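Side-chain contacts in oxygen-independent coproporphyrinogen III oxidase (Escherichia coli, PDB 1OLT), which catalyses the anaerobic oxidative decarboxylation of two propionate groups of coproporphyrinogen III to vinyl groups, a radical SAM step of heme biosynthesis: residues P409-D413 and G414-V418; R253-D257 and A258-S262; L153-L156 and D157-A161. All coordinates share one frame; numbering follows the deposited sequence. Where two conformers were deposited one is given.

Interaction 1 (P409-D413 and G414-V418); sequences PLAKD and GLVDV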
loop_
_atom_site.group_PDB
_atom_site.type_symbol
_atom_site.label_atom_id
_atom_site.label_comp_id
_atom_site.label_asym_id
_atom_site.label_seq_id
_atom_site.Cartn_x
_atom_site.Cartn_y
_atom_site.Cartn_z
ATOM N N PRO A 409 -20.325 14.567 -17.242
ATOM C CA PRO A 409 -21.415 13.690 -16.795
ATOM C C PRO A 409 -21.326 13.341 -15.293
ATOM O O PRO A 409 -22.342 13.335 -14.601
ATOM C CB PRO A 409 -21.287 12.441 -17.691
ATOM C CG PRO A 409 -19.977 12.579 -18.446
ATOM C CD PRO A 409 -19.577 13.996 -18.380
ATOM N N LEU A 410 -20.111 13.064 -14.824
ATOM C CA LEU A 410 -19.855 12.811 -13.406
ATOM C C LEU A 410 -20.228 14.027 -12.521
ATOM O O LEU A 410 -20.864 13.873 -11.480
ATOM C CB LEU A 410 -18.375 12.373 -13.192
ATOM C CG LEU A 410 -18.059 10.880 -13.425
ATOM C CD1 LEU A 410 -18.032 10.526 -14.911
ATOM C CD2 LEU A 410 -16.737 10.474 -12.768
ATOM N N ALA A 411 -19.837 15.221 -12.968
ATOM C CA ALA A 411 -20.116 16.494 -12.266
ATOM C C ALA A 411 -21.608 16.822 -12.184
ATOM O O ALA A 411 -22.072 17.373 -11.183
ATOM C CB ALA A 411 -19.395 17.662 -12.953
ATOM N N LYS A 412 -22.351 16.514 -13.250
ATOM C CA LYS A 412 -23.793 16.744 -13.245
ATOM C C LYS A 412 -24.480 15.737 -12.317
ATOM O O LYS A 412 -25.535 16.011 -11.796
ATOM C CB LYS A 412 -24.410 16.785 -14.673
ATOM C CG LYS A 412 -24.195 15.575 -15.604
ATOM C CD LYS A 412 -25.223 15.574 -16.837
ATOM C CE LYS A 412 -24.649 16.152 -18.194
ATOM N NZ LYS A 412 -23.245 15.714 -18.632
ATOM N N ASP A 413 -23.821 14.601 -12.070
ATOM C CA ASP A 413 -24.292 13.590 -11.116
ATOM C C ASP A 413 -23.923 13.880 -9.646
ATOM O O ASP A 413 -24.305 13.112 -8.754
ATOM C CB ASP A 413 -23.737 12.208 -11.502
ATOM C CG ASP A 413 -24.669 11.434 -12.403
ATOM O OD1 ASP A 413 -25.906 11.709 -12.407
ATOM O OD2 ASP A 413 -24.231 10.527 -13.134
ATOM N N GLY A 414 -23.183 14.963 -9.389
ATOM C CA GLY A 414 -22.919 15.392 -8.021
ATOM C C GLY A 414 -21.737 14.675 -7.358
ATOM O O GLY A 414 -21.538 14.813 -6.151
ATOM N N LEU A 415 -20.958 13.935 -8.150
ATOM C CA LEU A 415 -19.724 13.321 -7.659
ATOM C C LEU A 415 -18.676 14.374 -7.345
ATOM O O LEU A 415 -17.900 14.215 -6.423
ATOM C CB LEU A 415 -19.154 12.361 -8.683
ATOM C CG LEU A 415 -19.760 10.964 -8.668
ATOM C CD1 LEU A 415 -21.240 10.964 -8.856
ATOM C CD2 LEU A 415 -19.122 10.153 -9.770
ATOM N N VAL A 416 -18.626 15.429 -8.149
ATOM C CA VAL A 416 -17.687 16.523 -7.938
ATOM C C VAL A 416 -18.388 17.851 -8.244
ATOM O O VAL A 416 -19.299 17.869 -9.066
ATOM C CB VAL A 416 -16.431 16.393 -8.854
ATOM C CG1 VAL A 416 -15.780 15.043 -8.714
ATOM C CG2 VAL A 416 -16.782 16.628 -10.330
ATOM N N ASP A 417 -17.984 18.921 -7.547
ATOM C CA ASP A 417 -18.265 20.310 -7.940
ATOM C C ASP A 417 -17.036 20.867 -8.674
ATOM O O ASP A 417 -15.930 20.801 -8.167
ATOM C CB ASP A 417 -18.566 21.196 -6.716
ATOM C CG ASP A 417 -19.800 20.738 -5.938
ATOM O OD1 ASP A 417 -20.764 20.228 -6.579
ATOM O OD2 ASP A 417 -19.881 20.856 -4.691
ATOM N N VAL A 418 -17.232 21.399 -9.870
ATOM C CA VAL A 418 -16.106 21.853 -10.684
ATOM C C VAL A 418 -16.427 23.231 -11.282
ATOM O O VAL A 418 -17.590 23.571 -11.539
ATOM C CB VAL A 418 -15.698 20.784 -11.779
ATOM C CG1 VAL A 418 -16.895 19.945 -12.230
ATOM C CG2 VAL A 418 -15.039 21.417 -13.006
HETATM O O HOH W 1 -21.652 19.181 -9.257
#
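The carbonyl oxygen of Ala-411 is approached by two groups as the chain leaves the last turn of its helix. Gly-414 N donates a weak hydrogen bond to Ala-411 O at 3.2 Å, and a water stands 2.7 Å from Ala-411 O. The same water lies 2.7 Å from Val-416 O and so bridges helix end and strand, although it has more acceptors around it than protons to give them. A second weak bond runs from Leu-415 N to Leu-410 O at 3.3 Å. With the positive phi of Gly-414 (84°), these two bonds back into the helix make a Schellman motif, and they turn the end of helix 401-412 into strand 416-418. That strand pairs with 422-425 in a small antiparallel sheet. Helix followed by hairpin is consistent with a winged-helix fold, the sequence family belonging to the HTH clan. The side chains of Leu-410 and Leu-415 meet methyl to methyl, CD2 of Leu-410 lying, in the conformer given, 3.8 Å from CD2 of Leu-415. Tyr-16 touches both leucines, and its hydroxyl is hydrogen-bonded to Asp-413 OD2. The other branch of Leu-415, CD1, rests against Asp-413 CB. On the strand side two valines close over the small Ala-411 methyl. Val-416 CG2, set between its backbone N and carbonyl carbon, comes within 3.8 Å of Ala-411 CB. Val-418 has chi1 at 30°, well off a staggered position, and its CG1 presses on Ala-411 CB at a tight 3.5 Å. Ile-423 of the neighbouring strand touches both valines.

Interaction 2 (R253-D257 and A258-S262); sequences RKIKD and ADLPS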
loop_
_atom_site.group_PDB
_atom_site.type_symbol
_atom_site.label_atom_id
_atom_site.label_comp_id
_atom_site.label_asym_id
_atom_site.label_seq_id
_atom_site.Cartn_x
_atom_site.Cartn_y
_atom_site.Cartn_z
ATOM N N ARG A 253 -8.766 -20.772 -6.134
ATOM C CA ARG A 253 -9.608 -21.881 -6.652
ATOM C C ARG A 253 -10.170 -22.723 -5.560
ATOM O O ARG A 253 -11.156 -23.382 -5.773
ATOM C CB ARG A 253 -8.890 -22.759 -7.700
ATOM C CG ARG A 253 -8.260 -21.934 -8.815
ATOM C CD ARG A 253 -7.360 -22.701 -9.783
ATOM N NE ARG A 253 -6.536 -21.726 -10.446
ATOM C CZ ARG A 253 -5.426 -21.976 -11.100
ATOM N NH1 ARG A 253 -4.965 -23.212 -11.214
ATOM N NH2 ARG A 253 -4.754 -20.967 -11.586
ATOM N N LYS A 254 -9.591 -22.645 -4.368
ATOM C CA LYS A 254 -10.141 -23.378 -3.210
ATOM C C LYS A 254 -11.312 -22.693 -2.597
ATOM O O LYS A 254 -11.957 -23.269 -1.727
ATOM C CB LYS A 254 -9.033 -23.586 -2.151
ATOM C CG LYS A 254 -7.966 -24.538 -2.673
ATOM C CD LYS A 254 -7.194 -25.290 -1.601
ATOM C CE LYS A 254 -6.536 -26.580 -2.158
ATOM N NZ LYS A 254 -7.135 -27.749 -1.491
ATOM N N ILE A 255 -11.579 -21.448 -3.010
ATOM C CA ILE A 255 -12.717 -20.705 -2.554
ATOM C C ILE A 255 -13.883 -20.995 -3.524
ATOM O O ILE A 255 -13.738 -20.912 -4.705
ATOM C CB ILE A 255 -12.343 -19.197 -2.459
ATOM C CG1 ILE A 255 -11.397 -18.984 -1.281
ATOM C CG2 ILE A 255 -13.556 -18.330 -2.298
ATOM C CD1 ILE A 255 -10.854 -17.614 -1.171
ATOM N N LYS A 256 -15.024 -21.379 -2.979
ATOM C CA LYS A 256 -16.233 -21.599 -3.763
ATOM C C LYS A 256 -16.884 -20.238 -4.107
ATOM O O LYS A 256 -17.239 -19.452 -3.218
ATOM C CB LYS A 256 -17.268 -22.455 -2.982
ATOM C CG LYS A 256 -17.017 -23.975 -2.875
ATOM C CD LYS A 256 -16.801 -24.662 -4.243
ATOM C CE LYS A 256 -17.071 -26.163 -4.180
ATOM N NZ LYS A 256 -17.604 -26.700 -5.465
ATOM N N ASP A 257 -17.041 -19.973 -5.396
ATOM C CA ASP A 257 -17.714 -18.757 -5.860
ATOM C C ASP A 257 -19.129 -18.610 -5.258
ATOM O O ASP A 257 -19.542 -17.530 -4.878
ATOM C CB ASP A 257 -17.789 -18.781 -7.410
ATOM C CG ASP A 257 -16.454 -18.431 -8.050
ATOM O OD1 ASP A 257 -15.362 -18.835 -7.591
ATOM O OD2 ASP A 257 -16.412 -17.699 -9.030
ATOM N N ALA A 258 -19.830 -19.701 -5.093
ATOM C CA ALA A 258 -21.140 -19.645 -4.491
ATOM C C ALA A 258 -21.190 -19.190 -3.043
ATOM O O ALA A 258 -22.259 -18.794 -2.577
ATOM C CB ALA A 258 -21.872 -21.022 -4.658
ATOM N N ASP A 259 -20.083 -19.266 -2.305
ATOM C CA ASP A 259 -20.053 -18.789 -0.910
ATOM C C ASP A 259 -19.842 -17.283 -0.838
ATOM O O ASP A 259 -19.978 -16.678 0.244
ATOM C CB ASP A 259 -18.910 -19.401 -0.108
ATOM C CG ASP A 259 -19.057 -20.903 0.115
ATOM O OD1 ASP A 259 -20.179 -21.422 -0.018
ATOM O OD2 ASP A 259 -18.065 -21.619 0.437
ATOM N N LEU A 260 -19.422 -16.673 -1.943
ATOM C CA LEU A 260 -19.112 -15.238 -1.896
ATOM C C LEU A 260 -20.387 -14.467 -1.718
ATOM O O LEU A 260 -21.427 -14.817 -2.235
ATOM C CB LEU A 260 -18.360 -14.777 -3.147
ATOM C CG LEU A 260 -17.008 -15.494 -3.424
ATOM C CD1 LEU A 260 -16.415 -14.967 -4.713
ATOM C CD2 LEU A 260 -16.064 -15.361 -2.309
ATOM N N PRO A 261 -20.310 -13.379 -0.990
ATOM C CA PRO A 261 -21.499 -12.521 -0.849
ATOM C C PRO A 261 -21.976 -11.875 -2.154
ATOM O O PRO A 261 -21.172 -11.544 -3.023
ATOM C CB PRO A 261 -21.058 -11.461 0.169
ATOM C CG PRO A 261 -19.624 -11.585 0.302
ATOM C CD PRO A 261 -19.143 -12.886 -0.246
ATOM N N SER A 262 -23.290 -11.689 -2.243
ATOM C CA SER A 262 -23.931 -11.021 -3.350
ATOM C C SER A 262 -23.443 -9.592 -3.382
ATOM O O SER A 262 -22.903 -9.141 -2.396
ATOM C CB SER A 262 -25.434 -11.066 -3.193
ATOM O OG SER A 262 -25.800 -10.111 -2.214
HETATM O O HOH W 2 -15.417 -21.042 -0.064
#
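Two backbone hydrogen bonds fold residues 256-260 into a short 3-10 turn: Asp-259 N donates to Lys-256 O at 3.0 Å, and Leu-260 N donates to Asp-257 O at 3.1 Å. Both are i to i+3 bonds, and they overlap by two residues, so the chain winds tightly before it straightens toward Pro-261. A water supplies a further polar link. It accepts from Lys-256 N at 3.0 Å and donates to Asp-259 OD2 at 2.8 Å, so the carboxylate is tied to the start of the turn. Through the same oxygen Asp-259 slants across the root of the lysine, OD2 being 3.6 Å from Lys-256 CB. Asp-257 OD1 is hydrogen-bonded to His-244 NE2, which ties the turn to an earlier part of the same loop. Apolar contact between side chains is confined to one pair, Ile-255 CG2 against Leu-260 CD2 at 3.9 Å, with the two side chains at about a right angle. Ile-255 is the buried member, packed near Phe-68, which binds S-adenosylmethionine. Beyond Pro-261, Ser-262 N-caps helix 263-279. Backbone and water bonds thus probably set the shape of this exposed part of the radical SAM core, while Ile-255 carries the apolar link toward Phe-68.

Interaction 3 (L153-L156 and D157-A161); sequences LDVL and DHLRA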
loop_
_atom_site.group_PDB
_atom_site.type_symbol
_atom_site.label_atom_id
_atom_site.label_comp_id
_atom_site.label_asym_id
_atom_site.label_seq_id
_atom_site.Cartn_x
_atom_site.Cartn_y
_atom_site.Cartn_z
ATOM N N LEU A 153 5.443 -13.314 21.174
ATOM C CA LEU A 153 5.321 -11.904 21.546
ATOM C C LEU A 153 6.680 -11.184 21.631
ATOM O O LEU A 153 6.767 -10.018 21.278
ATOM C CB LEU A 153 4.642 -11.763 22.911
ATOM C CG LEU A 153 3.143 -12.046 23.018
ATOM C CD1 LEU A 153 2.712 -11.872 24.522
ATOM C CD2 LEU A 153 2.359 -11.174 22.218
ATOM N N ASP A 154 7.749 -11.868 22.079
ATOM C CA ASP A 154 9.044 -11.195 22.201
ATOM C C ASP A 154 9.693 -10.820 20.910
ATOM O O ASP A 154 10.652 -10.104 20.918
ATOM C CB ASP A 154 9.992 -11.912 23.163
ATOM C CG ASP A 154 10.597 -13.154 22.572
ATOM O OD1 ASP A 154 10.419 -13.489 21.370
ATOM O OD2 ASP A 154 11.297 -13.881 23.270
ATOM N N VAL A 155 9.184 -11.282 19.768
ATOM C CA VAL A 155 9.642 -10.773 18.476
ATOM C C VAL A 155 9.343 -9.256 18.353
ATOM O O VAL A 155 10.104 -8.511 17.720
ATOM C CB VAL A 155 9.073 -11.590 17.263
ATOM C CG1 VAL A 155 9.382 -10.946 15.903
ATOM C CG2 VAL A 155 9.556 -13.048 17.289
ATOM N N LEU A 156 8.231 -8.791 18.940
ATOM C CA LEU A 156 7.927 -7.360 18.946
ATOM C C LEU A 156 8.963 -6.566 19.730
ATOM O O LEU A 156 9.387 -5.505 19.268
ATOM C CB LEU A 156 6.525 -7.090 19.496
ATOM C CG LEU A 156 5.382 -7.747 18.705
ATOM C CD1 LEU A 156 4.070 -7.326 19.342
ATOM C CD2 LEU A 156 5.399 -7.538 17.224
ATOM N N ASP A 157 9.397 -7.062 20.895
ATOM C CA ASP A 157 10.481 -6.401 21.634
ATOM C C ASP A 157 11.763 -6.338 20.770
ATOM O O ASP A 157 12.442 -5.345 20.747
ATOM C CB ASP A 157 10.779 -7.075 22.952
ATOM C CG ASP A 157 9.511 -7.181 23.837
ATOM O OD1 ASP A 157 8.669 -8.076 23.647
ATOM O OD2 ASP A 157 9.295 -6.372 24.693
ATOM N N HIS A 158 12.052 -7.393 20.058
ATOM C CA HIS A 158 13.233 -7.426 19.211
ATOM C C HIS A 158 13.118 -6.427 18.066
ATOM O O HIS A 158 14.079 -5.726 17.766
ATOM C CB HIS A 158 13.409 -8.774 18.620
ATOM C CG HIS A 158 14.706 -8.944 17.880
ATOM N ND1 HIS A 158 15.907 -9.059 18.524
ATOM C CD2 HIS A 158 14.978 -9.024 16.558
ATOM C CE1 HIS A 158 16.881 -9.213 17.642
ATOM N NE2 HIS A 158 16.339 -9.203 16.429
ATOM N N LEU A 159 11.946 -6.333 17.423
ATOM C CA LEU A 159 11.732 -5.331 16.378
ATOM C C LEU A 159 11.930 -3.911 16.914
ATOM O O LEU A 159 12.539 -3.046 16.278
ATOM C CB LEU A 159 10.325 -5.452 15.748
ATOM C CG LEU A 159 10.130 -6.788 15.027
ATOM C CD1 LEU A 159 8.685 -7.039 14.756
ATOM C CD2 LEU A 159 10.933 -6.757 13.741
ATOM N N ARG A 160 11.347 -3.652 18.059
ATOM C CA ARG A 160 11.555 -2.393 18.711
ATOM C C ARG A 160 13.043 -2.092 18.995
ATOM O O ARG A 160 13.533 -0.961 18.761
ATOM C CB ARG A 160 10.805 -2.418 19.994
ATOM C CG ARG A 160 10.446 -1.147 20.380
ATOM C CD ARG A 160 9.148 -0.568 19.681
ATOM N NE ARG A 160 9.077 0.752 20.338
ATOM C CZ ARG A 160 9.732 1.811 19.901
ATOM N NH1 ARG A 160 10.412 1.785 18.739
ATOM N NH2 ARG A 160 9.673 2.915 20.580
ATOM N N ALA A 161 13.783 -3.084 19.474
ATOM C CA ALA A 161 15.206 -2.878 19.755
ATOM C C ALA A 161 15.950 -2.632 18.458
ATOM O O ALA A 161 16.943 -1.939 18.474
ATOM C CB ALA A 161 15.879 -4.118 20.570
#
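Leu-159 is the side chain on which two residues of the preceding turn converge. Its CD1 methyl lies 4.1 Å from Val-155 CG1 and equally 4.1 Å from Leu-156 CD2, and both pairs cross obliquely along one face of the helix. The valine branch gets there because CG1 is anti to its backbone N (chi1 172°), which carries it forward along the helix. Leu-159 CG also lies 3.2 Å from Val-155 O. Beneath these side chains run the i to i+4 bonds of a regular alpha-helix. Leu-159 N donates to Val-155 O at 2.9 Å. The next bond, from Arg-160 N to Leu-156 O, measures 3.0 Å. His-158 N donates to Asp-154 O at 3.2 Å. The polar side chains look away to other parts of the chain. Asp-157 brings OD1 to 3.5 Å from Asp-154 CA, but its hydrogen bond goes to His-197 NE2. Asp-154 forms a salt bridge with Lys-120. Two acidic side chains near the N-terminal end may be favoured by the helix dipole, although they are like charges. Arg-160 gives NH1 to Phe-164 O and NE to Ile-201 O, reaching these carbonyls through a chain bent at chi2. Helix 154-161 supplies the helix of the beta-alpha-beta crossover between parallel strands 140-146 and 166-172. Leu-153 and Leu-156 pack on helix 188-200, whereas His-158 and Leu-159 touch Ile-123 of helix 120-133, so the helix has contacts with both neighbours.

Overall arrangement
The three contacts are local and do not touch one another. Interactions 2 and 3 both belong to the radical SAM core, with centres about 38 Å apart, whereas interaction 1 lies in the HemN C-terminal domain, on the other side of the chain's centre from interaction 3. Interactions 1 and 3 are partly buried, and leucine or valine methyls carry much of their packing. Interaction 2 lies at the surface, where its apolar part shrinks to one pair. Their backbones differ accordingly: i to i+4 bonds within a helix in interaction 3, a helix-ending turn in interaction 1, and a 3-10 turn in interaction 2. In interactions 1 and 2 a separate water links parts of each turn.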